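Local coordinates for HD domain protein (Enterococcus faecalis, PDB 4LRL) that probably hydrolyses deoxyribonucleoside triphosphates such as dGTP to the deoxynucleoside and triphosphate, as an allosterically regulated, metal-binding HD-domain enzyme, at residues G137-T151 against F312-L325. Sequence-based numbering, arbitrary orientation.
Sequences GHGPYSHTFEHIFDT and FTLQEYLKLDDGVL
Tyr317 reaches from helix 314-318 to the loop before helix 142-149, where its OH donates a hydrogen bond of 2.7 Å to Gly137 O, tilted 24° from the carbonyl plane. With CG anti to the backbone N (chi1 -178°), the side chain extends from its helix so that the para hydroxyl reaches Gly137. Gly139, lacking a side chain, lets the hydroxyl lie close to the main chain. A second polar link runs through a water, which accepts from Tyr141 N (3.0 Å) and can donate to Asp322 OD2 (2.9 Å). The same OD2 lies over one face of the Tyr141 ring, while OD1 forms a salt bridge with Lys71, which probably offsets much of the buried carboxylate's charge.

Apolar contacts fill in around these bonds. The rigid ring of Pro140 lies against the turn into helix 322-332, its CD 3.9 Å from Leu320 CB. Leu325 CD1 meets the edge of the Tyr141 ring at CD1 (3.6 Å). Leucine's branched end lets Leu320 offer methyl CD1 to Phe145 CZ (3.4 Å), the side chains crossing at about a right angle. Thr151 gives Phe312 CZ an apolar surface, its methyl CG2 (3.5 Å).

The contact joins the HD domain to the HD-associated region, beside the nickel-binding His-Asp motif typical of HD phosphohydrolases, whose ligand Asp135 neighbours His138.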
ATOM      1  N   GLY C 137       7.767  -1.720 -32.229  1.00 39.19           N
ATOM      2  CA  GLY C 137       9.039  -1.740 -32.956  1.00 40.93           C
ATOM      3  C   GLY C 137      10.292  -1.836 -32.094  1.00 40.97           C
ATOM      4  O   GLY C 137      11.404  -1.864 -32.619  1.00 41.97           O
ATOM      5  N   HIS C 138      10.120  -1.864 -30.773  1.00 40.00           N
ATOM      6  CA  HIS C 138      11.244  -2.046 -29.858  1.00 39.86           C
ATOM      7  C   HIS C 138      11.787  -3.468 -29.957  1.00 40.24           C
ATOM      8  O   HIS C 138      11.014  -4.430 -29.955  1.00 40.21           O
ATOM      9  CB  HIS C 138      10.811  -1.814 -28.416  1.00 38.84           C
ATOM     10  CG  HIS C 138      10.725  -0.372 -28.016  1.00 39.48           C
ATOM     11  ND1 HIS C 138      11.838   0.430 -27.873  1.00 40.45           N
ATOM     12  CD2 HIS C 138       9.663   0.391 -27.665  1.00 38.98           C
ATOM     13  CE1 HIS C 138      11.462   1.633 -27.473  1.00 40.40           C
ATOM     14  NE2 HIS C 138      10.147   1.635 -27.338  1.00 39.17           N
ATOM     15  N   GLY C 139      13.111  -3.593 -30.043  1.00 40.44           N
ATOM     16  CA  GLY C 139      13.778  -4.891 -29.970  1.00 40.42           C
ATOM     17  C   GLY C 139      14.430  -5.049 -28.608  1.00 39.42           C
ATOM     18  O   GLY C 139      14.209  -4.220 -27.728  1.00 37.96           O
ATOM     19  N   PRO C 140      15.250  -6.106 -28.425  1.00 39.97           N
ATOM     20  CA  PRO C 140      15.905  -6.341 -27.138  1.00 39.20           C
ATOM     21  C   PRO C 140      16.843  -5.193 -26.774  1.00 39.38           C
ATOM     22  O   PRO C 140      17.507  -4.643 -27.662  1.00 39.85           O
ATOM     23  CB  PRO C 140      16.718  -7.615 -27.391  1.00 41.02           C
ATOM     24  CG  PRO C 140      16.944  -7.649 -28.887  1.00 41.70           C
ATOM     25  CD  PRO C 140      15.665  -7.093 -29.443  1.00 41.42           C
ATOM     26  N   TYR C 141      16.881  -4.832 -25.487  1.00 38.32           N
ATOM     27  CA  TYR C 141      17.754  -3.765 -24.978  1.00 38.70           C
ATOM     28  C   TYR C 141      17.813  -2.621 -25.975  1.00 39.46           C
ATOM     29  O   TYR C 141      18.874  -2.293 -26.526  1.00 40.53           O
ATOM     30  CB  TYR C 141      19.155  -4.305 -24.669  1.00 39.46           C
ATOM     31  CG  TYR C 141      19.123  -5.479 -23.718  1.00 39.88           C
ATOM     32  CD1 TYR C 141      19.198  -6.778 -24.197  1.00 40.02           C
ATOM     33  CD2 TYR C 141      18.979  -5.289 -22.338  1.00 38.97           C
ATOM     34  CE1 TYR C 141      19.158  -7.859 -23.337  1.00 41.11           C
ATOM     35  CE2 TYR C 141      18.936  -6.371 -21.468  1.00 39.46           C
ATOM     36  CZ  TYR C 141      19.024  -7.653 -21.982  1.00 40.21           C
ATOM     37  OH  TYR C 141      18.982  -8.738 -21.157  1.00 41.25           O
ATOM     38  N   SER C 142      16.644  -2.033 -26.190  1.00 38.97           N
ATOM     39  CA  SER C 142      16.393  -1.148 -27.315  1.00 40.15           C
ATOM     40  C   SER C 142      17.434  -0.045 -27.464  1.00 40.91           C
ATOM     41  O   SER C 142      17.986   0.145 -28.550  1.00 42.54           O
ATOM     42  CB  SER C 142      14.971  -0.588 -27.227  1.00 38.95           C
ATOM     43  OG  SER C 142      14.866   0.619 -27.955  1.00 41.79           O
ATOM     44  N   HIS C 143      17.728   0.654 -26.370  1.00 40.58           N
ATOM     45  CA  HIS C 143      18.667   1.785 -26.412  1.00 41.52           C
ATOM     46  C   HIS C 143      20.104   1.380 -26.815  1.00 42.47           C
ATOM     47  O   HIS C 143      20.745   2.057 -27.626  1.00 43.49           O
ATOM     48  CB  HIS C 143      18.666   2.544 -25.073  1.00 41.00           C
ATOM     49  CG  HIS C 143      19.444   3.823 -25.111  1.00 43.16           C
ATOM     50  ND1 HIS C 143      20.688   3.957 -24.530  1.00 44.77           N
ATOM     51  CD2 HIS C 143      19.174   5.013 -25.702  1.00 45.23           C
ATOM     52  CE1 HIS C 143      21.142   5.180 -24.739  1.00 46.50           C
ATOM     53  NE2 HIS C 143      20.244   5.841 -25.454  1.00 47.56           N
ATOM     54  N   THR C 144      20.593   0.279 -26.241  1.00 41.98           N
ATOM     55  CA  THR C 144      21.923  -0.246 -26.545  1.00 43.28           C
ATOM     56  C   THR C 144      21.980  -0.747 -27.986  1.00 44.56           C
ATOM     57  O   THR C 144      22.936  -0.488 -28.710  1.00 45.75           O
ATOM     58  CB  THR C 144      22.290  -1.405 -25.601  1.00 42.80           C
ATOM     59  OG1 THR C 144      22.075  -1.004 -24.251  1.00 41.37           O
ATOM     60  CG2 THR C 144      23.740  -1.808 -25.769  1.00 43.93           C
ATOM     61  N   PHE C 145      20.929  -1.458 -28.383  1.00 44.41           N
ATOM     62  CA  PHE C 145      20.835  -2.049 -29.707  1.00 45.94           C
ATOM     63  C   PHE C 145      20.879  -0.999 -30.826  1.00 47.36           C
ATOM     64  O   PHE C 145      21.540  -1.203 -31.853  1.00 48.96           O
ATOM     65  CB  PHE C 145      19.565  -2.895 -29.809  1.00 44.85           C
ATOM     66  CG  PHE C 145      19.633  -3.949 -30.864  1.00 46.32           C
ATOM     67  CD1 PHE C 145      20.089  -5.229 -30.556  1.00 46.09           C
ATOM     68  CD2 PHE C 145      19.250  -3.664 -32.174  1.00 47.29           C
ATOM     69  CE1 PHE C 145      20.165  -6.212 -31.541  1.00 47.99           C
ATOM     70  CE2 PHE C 145      19.323  -4.640 -33.168  1.00 49.14           C
ATOM     71  CZ  PHE C 145      19.788  -5.914 -32.852  1.00 49.35           C
ATOM     72  N   GLU C 146      20.196   0.126 -30.618  1.00 46.84           N
ATOM     73  CA  GLU C 146      20.173   1.190 -31.627  1.00 48.65           C
ATOM     74  C   GLU C 146      21.510   1.898 -31.745  1.00 49.89           C
ATOM     75  O   GLU C 146      21.878   2.346 -32.827  1.00 51.39           O
ATOM     76  CB  GLU C 146      19.050   2.192 -31.356  1.00 47.77           C
ATOM     77  CG  GLU C 146      17.668   1.548 -31.380  1.00 49.04           C
ATOM     78  CD  GLU C 146      16.537   2.482 -30.981  1.00 50.80           C
ATOM     79  OE1 GLU C 146      15.382   2.010 -30.976  1.00 51.14           O
ATOM     80  OE2 GLU C 146      16.786   3.674 -30.683  1.00 52.64           O
ATOM     81  N   HIS C 147      22.237   1.997 -30.635  1.00 49.51           N
ATOM     82  CA  HIS C 147      23.562   2.610 -30.669  1.00 51.18           C
ATOM     83  C   HIS C 147      24.543   1.791 -31.516  1.00 52.79           C
ATOM     84  O   HIS C 147      25.278   2.353 -32.329  1.00 54.91           O
ATOM     85  CB  HIS C 147      24.115   2.837 -29.253  1.00 50.40           C
ATOM     86  CG  HIS C 147      25.512   3.384 -29.234  1.00 52.78           C
ATOM     87  ND1 HIS C 147      26.579   2.690 -28.705  1.00 53.03           N
ATOM     88  CD2 HIS C 147      26.017   4.552 -29.702  1.00 54.28           C
ATOM     89  CE1 HIS C 147      27.679   3.410 -28.834  1.00 55.28           C
ATOM     90  NE2 HIS C 147      27.367   4.542 -29.441  1.00 56.44           N
ATOM     91  N   ILE C 148      24.529   0.471 -31.338  1.00 52.30           N
ATOM     92  CA  ILE C 148      25.477  -0.427 -32.015  1.00 53.94           C
ATOM     93  C   ILE C 148      25.046  -0.783 -33.443  1.00 55.20           C
ATOM     94  O   ILE C 148      25.876  -0.809 -34.360  1.00 56.96           O
ATOM     95  CB  ILE C 148      25.709  -1.749 -31.208  1.00 53.39           C
ATOM     96  CG1 ILE C 148      26.089  -1.462 -29.742  1.00 51.84           C
ATOM     97  CG2 ILE C 148      26.736  -2.653 -31.900  1.00 55.02           C
ATOM     98  CD1 ILE C 148      27.382  -0.681 -29.549  1.00 53.00           C
ATOM     99  N   PHE C 149      23.757  -1.059 -33.632  1.00 54.10           N
ATOM    100  CA  PHE C 149      23.277  -1.543 -34.927  1.00 55.54           C
ATOM    101  C   PHE C 149      22.506  -0.521 -35.764  1.00 56.28           C
ATOM    102  O   PHE C 149      22.019  -0.845 -36.842  1.00 57.24           O
ATOM    103  CB  PHE C 149      22.474  -2.829 -34.752  1.00 54.31           C
ATOM    104  CG  PHE C 149      23.268  -3.948 -34.150  1.00 54.18           C
ATOM    105  CD1 PHE C 149      23.050  -4.344 -32.835  1.00 52.06           C
ATOM    106  CD2 PHE C 149      24.249  -4.593 -34.888  1.00 56.00           C
ATOM    107  CE1 PHE C 149      23.786  -5.379 -32.271  1.00 52.06           C
ATOM    108  CE2 PHE C 149      25.000  -5.635 -34.327  1.00 56.75           C
ATOM    109  CZ  PHE C 149      24.765  -6.026 -33.017  1.00 54.11           C
ATOM    110  N   ASP C 150      22.417   0.708 -35.257  1.00 56.37           N
ATOM    111  CA  ASP C 150      21.773   1.833 -35.943  1.00 57.62           C
ATOM    112  C   ASP C 150      20.319   1.566 -36.376  1.00 56.96           C
ATOM    113  O   ASP C 150      19.872   2.032 -37.427  1.00 58.33           O
ATOM    114  CB  ASP C 150      22.644   2.346 -37.108  1.00 60.39           C
ATOM    115  CG  ASP C 150      22.558   3.861 -37.282  1.00 62.34           C
ATOM    116  OD1 ASP C 150      22.139   4.557 -36.321  1.00 61.05           O
ATOM    117  OD2 ASP C 150      22.908   4.356 -38.382  1.00 65.30           O
ATOM    118  N   THR C 151      19.596   0.803 -35.556  1.00 55.40           N
ATOM    119  CA  THR C 151      18.154   0.621 -35.714  1.00 54.44           C
ATOM    120  C   THR C 151      17.408   1.832 -35.141  1.00 53.50           C
ATOM    121  O   THR C 151      17.986   2.635 -34.403  1.00 53.58           O
ATOM    122  CB  THR C 151      17.651  -0.665 -34.999  1.00 53.18           C
ATOM    123  OG1 THR C 151      18.107  -0.677 -33.642  1.00 51.62           O
ATOM    124  CG2 THR C 151      18.152  -1.917 -35.697  1.00 54.45           C
ATOM    125  N   PHE C 312      19.603  -5.863 -42.672  1.00 58.56           N
ATOM    126  CA  PHE C 312      18.566  -6.740 -42.128  1.00 56.74           C
ATOM    127  C   PHE C 312      17.177  -6.451 -42.692  1.00 57.55           C
ATOM    128  O   PHE C 312      16.891  -5.339 -43.146  1.00 58.69           O
ATOM    129  CB  PHE C 312      18.548  -6.674 -40.598  1.00 54.19           C
ATOM    130  CG  PHE C 312      18.127  -5.338 -40.048  1.00 53.62           C
ATOM    131  CD1 PHE C 312      16.785  -5.083 -39.756  1.00 52.93           C
ATOM    132  CD2 PHE C 312      19.074  -4.341 -39.805  1.00 53.11           C
ATOM    133  CE1 PHE C 312      16.389  -3.849 -39.242  1.00 52.58           C
ATOM    134  CE2 PHE C 312      18.689  -3.107 -39.295  1.00 52.71           C
ATOM    135  CZ  PHE C 312      17.338  -2.860 -39.013  1.00 52.87           C
ATOM    136  N   THR C 313      16.322  -7.467 -42.657  1.00 56.84           N
ATOM    137  CA  THR C 313      14.926  -7.317 -43.042  1.00 57.39           C
ATOM    138  C   THR C 313      14.060  -7.240 -41.788  1.00 55.16           C
ATOM    139  O   THR C 313      14.523  -7.524 -40.673  1.00 52.70           O
ATOM    140  CB  THR C 313      14.454  -8.483 -43.933  1.00 59.09           C
ATOM    141  OG1 THR C 313      14.600  -9.718 -43.222  1.00 57.93           O
ATOM    142  CG2 THR C 313      15.274  -8.541 -45.223  1.00 61.19           C
ATOM    143  N   LEU C 314      12.808  -6.835 -41.975  1.00 55.65           N
ATOM    144  CA  LEU C 314      11.853  -6.789 -40.884  1.00 54.01           C
ATOM    145  C   LEU C 314      11.758  -8.144 -40.180  1.00 52.46           C
ATOM    146  O   LEU C 314      11.869  -8.218 -38.953  1.00 50.75           O
ATOM    147  CB  LEU C 314      10.481  -6.330 -41.389  1.00 55.58           C
ATOM    148  CG  LEU C 314       9.369  -6.209 -40.332  1.00 54.78           C
ATOM    149  CD1 LEU C 314       9.808  -5.428 -39.093  1.00 50.67           C
ATOM    150  CD2 LEU C 314       8.114  -5.596 -40.948  1.00 56.67           C
ATOM    151  N   GLN C 315      11.579  -9.204 -40.965  1.00 53.60           N
ATOM    152  CA  GLN C 315      11.449 -10.574 -40.451  1.00 52.97           C
ATOM    153  C   GLN C 315      12.633 -11.035 -39.597  1.00 50.87           C
ATOM    154  O   GLN C 315      12.448 -11.769 -38.628  1.00 49.55           O
ATOM    155  CB  GLN C 315      11.211 -11.573 -41.596  1.00 54.97           C
ATOM    156  CG  GLN C 315       9.922 -11.356 -42.371  1.00 58.19           C
ATOM    157  CD  GLN C 315       8.662 -11.655 -41.559  1.00 60.01           C
ATOM    158  OE1 GLN C 315       8.728 -11.970 -40.365  1.00 59.22           O
ATOM    159  NE2 GLN C 315       7.505 -11.565 -42.214  1.00 62.45           N
ATOM    160  N   GLU C 316      13.837 -10.602 -39.969  1.00 50.91           N
ATOM    161  CA  GLU C 316      15.048 -10.911 -39.211  1.00 49.08           C
ATOM    162  C   GLU C 316      15.077 -10.165 -37.890  1.00 47.03           C
ATOM    163  O   GLU C 316      15.549 -10.692 -36.870  1.00 45.92           O
ATOM    164  CB  GLU C 316      16.296 -10.594 -40.035  1.00 50.07           C
ATOM    165  CG  GLU C 316      16.668 -11.708 -41.015  1.00 51.85           C
ATOM    166  CD  GLU C 316      17.511 -11.226 -42.181  1.00 54.12           C
ATOM    167  OE1 GLU C 316      17.800 -10.013 -42.258  1.00 53.96           O
ATOM    168  OE2 GLU C 316      17.884 -12.065 -43.029  1.00 56.38           O
ATOM    169  N   TYR C 317      14.573  -8.937 -37.912  1.00 46.69           N
ATOM    170  CA  TYR C 317      14.490  -8.123 -36.708  1.00 44.96           C
ATOM    171  C   TYR C 317      13.486  -8.704 -35.708  1.00 44.08           C
ATOM    172  O   TYR C 317      13.797  -8.842 -34.532  1.00 41.66           O
ATOM    173  CB  TYR C 317      14.123  -6.687 -37.067  1.00 45.40           C
ATOM    174  CG  TYR C 317      14.067  -5.738 -35.889  1.00 44.08           C
ATOM    175  CD1 TYR C 317      15.207  -5.073 -35.446  1.00 42.41           C
ATOM    176  CD2 TYR C 317      12.857  -5.482 -35.235  1.00 43.66           C
ATOM    177  CE1 TYR C 317      15.147  -4.194 -34.366  1.00 41.94           C
ATOM    178  CE2 TYR C 317      12.782  -4.599 -34.174  1.00 41.56           C
ATOM    179  CZ  TYR C 317      13.922  -3.960 -33.740  1.00 41.52           C
ATOM    180  OH  TYR C 317      13.831  -3.083 -32.687  1.00 39.88           O
ATOM    181  N   LEU C 318      12.301  -9.061 -36.212  1.00 45.79           N
ATOM    182  CA  LEU C 318      11.201  -9.591 -35.401  1.00 45.77           C
ATOM    183  C   LEU C 318      11.535 -10.882 -34.650  1.00 45.42           C
ATOM    184  O   LEU C 318      10.850 -11.247 -33.693  1.00 45.33           O
ATOM    185  CB  LEU C 318       9.960  -9.806 -36.268  1.00 46.98           C
ATOM    186  CG  LEU C 318       9.228  -8.563 -36.788  1.00 47.84           C
ATOM    187  CD1 LEU C 318       8.236  -8.950 -37.872  1.00 47.61           C
ATOM    188  CD2 LEU C 318       8.525  -7.815 -35.652  1.00 45.38           C
ATOM    189  N   LYS C 319      12.585 -11.567 -35.087  1.00 45.96           N
ATOM    190  CA  LYS C 319      12.997 -12.814 -34.462  1.00 45.90           C
ATOM    191  C   LYS C 319      13.790 -12.537 -33.202  1.00 44.63           C
ATOM    192  O   LYS C 319      14.052 -13.454 -32.422  1.00 44.44           O
ATOM    193  CB  LYS C 319      13.861 -13.637 -35.425  1.00 46.78           C
ATOM    194  CG  LYS C 319      13.080 -14.410 -36.482  1.00 48.63           C
ATOM    195  CD  LYS C 319      14.031 -15.055 -37.465  1.00 50.75           C
ATOM    196  CE  LYS C 319      13.296 -15.927 -38.478  1.00 54.10           C
ATOM    197  NZ  LYS C 319      14.171 -16.194 -39.662  1.00 54.98           N
ATOM    198  N   LEU C 320      14.184 -11.278 -33.019  1.00 44.19           N
ATOM    199  CA  LEU C 320      15.054 -10.900 -31.915  1.00 43.51           C
ATOM    200  C   LEU C 320      14.305 -10.588 -30.626  1.00 43.03           C
ATOM    201  O   LEU C 320      13.275  -9.913 -30.651  1.00 43.52           O
ATOM    202  CB  LEU C 320      15.902  -9.697 -32.296  1.00 43.31           C
ATOM    203  CG  LEU C 320      17.032  -9.871 -33.303  1.00 43.80           C
ATOM    204  CD1 LEU C 320      17.743  -8.543 -33.412  1.00 42.89           C
ATOM    205  CD2 LEU C 320      18.006 -10.981 -32.894  1.00 42.89           C
ATOM    206  N   ASP C 321      14.844 -11.089 -29.512  1.00 42.43           N
ATOM    207  CA  ASP C 321      14.343 -10.806 -28.157  1.00 41.88           C
ATOM    208  C   ASP C 321      15.482 -10.968 -27.140  1.00 41.12           C
ATOM    209  O   ASP C 321      16.598 -11.281 -27.534  1.00 41.03           O
ATOM    210  CB  ASP C 321      13.146 -11.701 -27.815  1.00 42.41           C
ATOM    211  CG  ASP C 321      13.462 -13.189 -27.925  1.00 43.35           C
ATOM    212  OD1 ASP C 321      12.627 -13.931 -28.486  1.00 43.42           O
ATOM    213  OD2 ASP C 321      14.536 -13.620 -27.451  1.00 43.65           O
ATOM    214  N   ASP C 322      15.214 -10.759 -25.847  1.00 40.66           N
ATOM    215  CA  ASP C 322      16.273 -10.844 -24.823  1.00 40.05           C
ATOM    216  C   ASP C 322      16.918 -12.240 -24.731  1.00 40.10           C
ATOM    217  O   ASP C 322      18.124 -12.369 -24.495  1.00 40.00           O
ATOM    218  CB  ASP C 322      15.753 -10.414 -23.439  1.00 40.25           C
ATOM    219  CG  ASP C 322      15.199  -8.987 -23.420  1.00 41.14           C
ATOM    220  OD1 ASP C 322      14.578  -8.610 -22.408  1.00 42.43           O
ATOM    221  OD2 ASP C 322      15.378  -8.237 -24.401  1.00 42.02           O
ATOM    222  N   GLY C 323      16.106 -13.276 -24.914  1.00 40.18           N
ATOM    223  CA  GLY C 323      16.570 -14.643 -24.829  1.00 40.13           C
ATOM    224  C   GLY C 323      17.524 -15.047 -25.939  1.00 40.23           C
ATOM    225  O   GLY C 323      18.382 -15.908 -25.743  1.00 40.40           O
ATOM    226  N   VAL C 324      17.364 -14.439 -27.109  1.00 39.81           N
ATOM    227  CA  VAL C 324      18.281 -14.675 -28.213  1.00 40.31           C
ATOM    228  C   VAL C 324      19.675 -14.191 -27.823  1.00 39.49           C
ATOM    229  O   VAL C 324      20.649 -14.942 -27.933  1.00 40.08           O
ATOM    230  CB  VAL C 324      17.791 -14.007 -29.537  1.00 40.95           C
ATOM    231  CG1 VAL C 324      18.901 -13.994 -30.583  1.00 41.27           C
ATOM    232  CG2 VAL C 324      16.560 -14.740 -30.086  1.00 41.59           C
ATOM    233  N   LEU C 325      19.752 -12.955 -27.329  1.00 38.14           N
ATOM    234  CA  LEU C 325      21.029 -12.347 -26.946  1.00 37.28           C
ATOM    235  C   LEU C 325      21.744 -13.114 -25.844  1.00 36.71           C
ATOM    236  O   LEU C 325      22.924 -13.443 -25.981  1.00 36.93           O
ATOM    237  CB  LEU C 325      20.851 -10.881 -26.545  1.00 36.70           C
ATOM    238  CG  LEU C 325      20.539  -9.887 -27.670  1.00 37.45           C
ATOM    239  CD1 LEU C 325      20.477  -8.479 -27.128  1.00 37.11           C
ATOM    240  CD2 LEU C 325      21.578  -9.955 -28.743  1.00 40.23           C
TER
HETATM  241  O   HOH W   1      15.101  -5.622 -23.192  1.00 47.63           O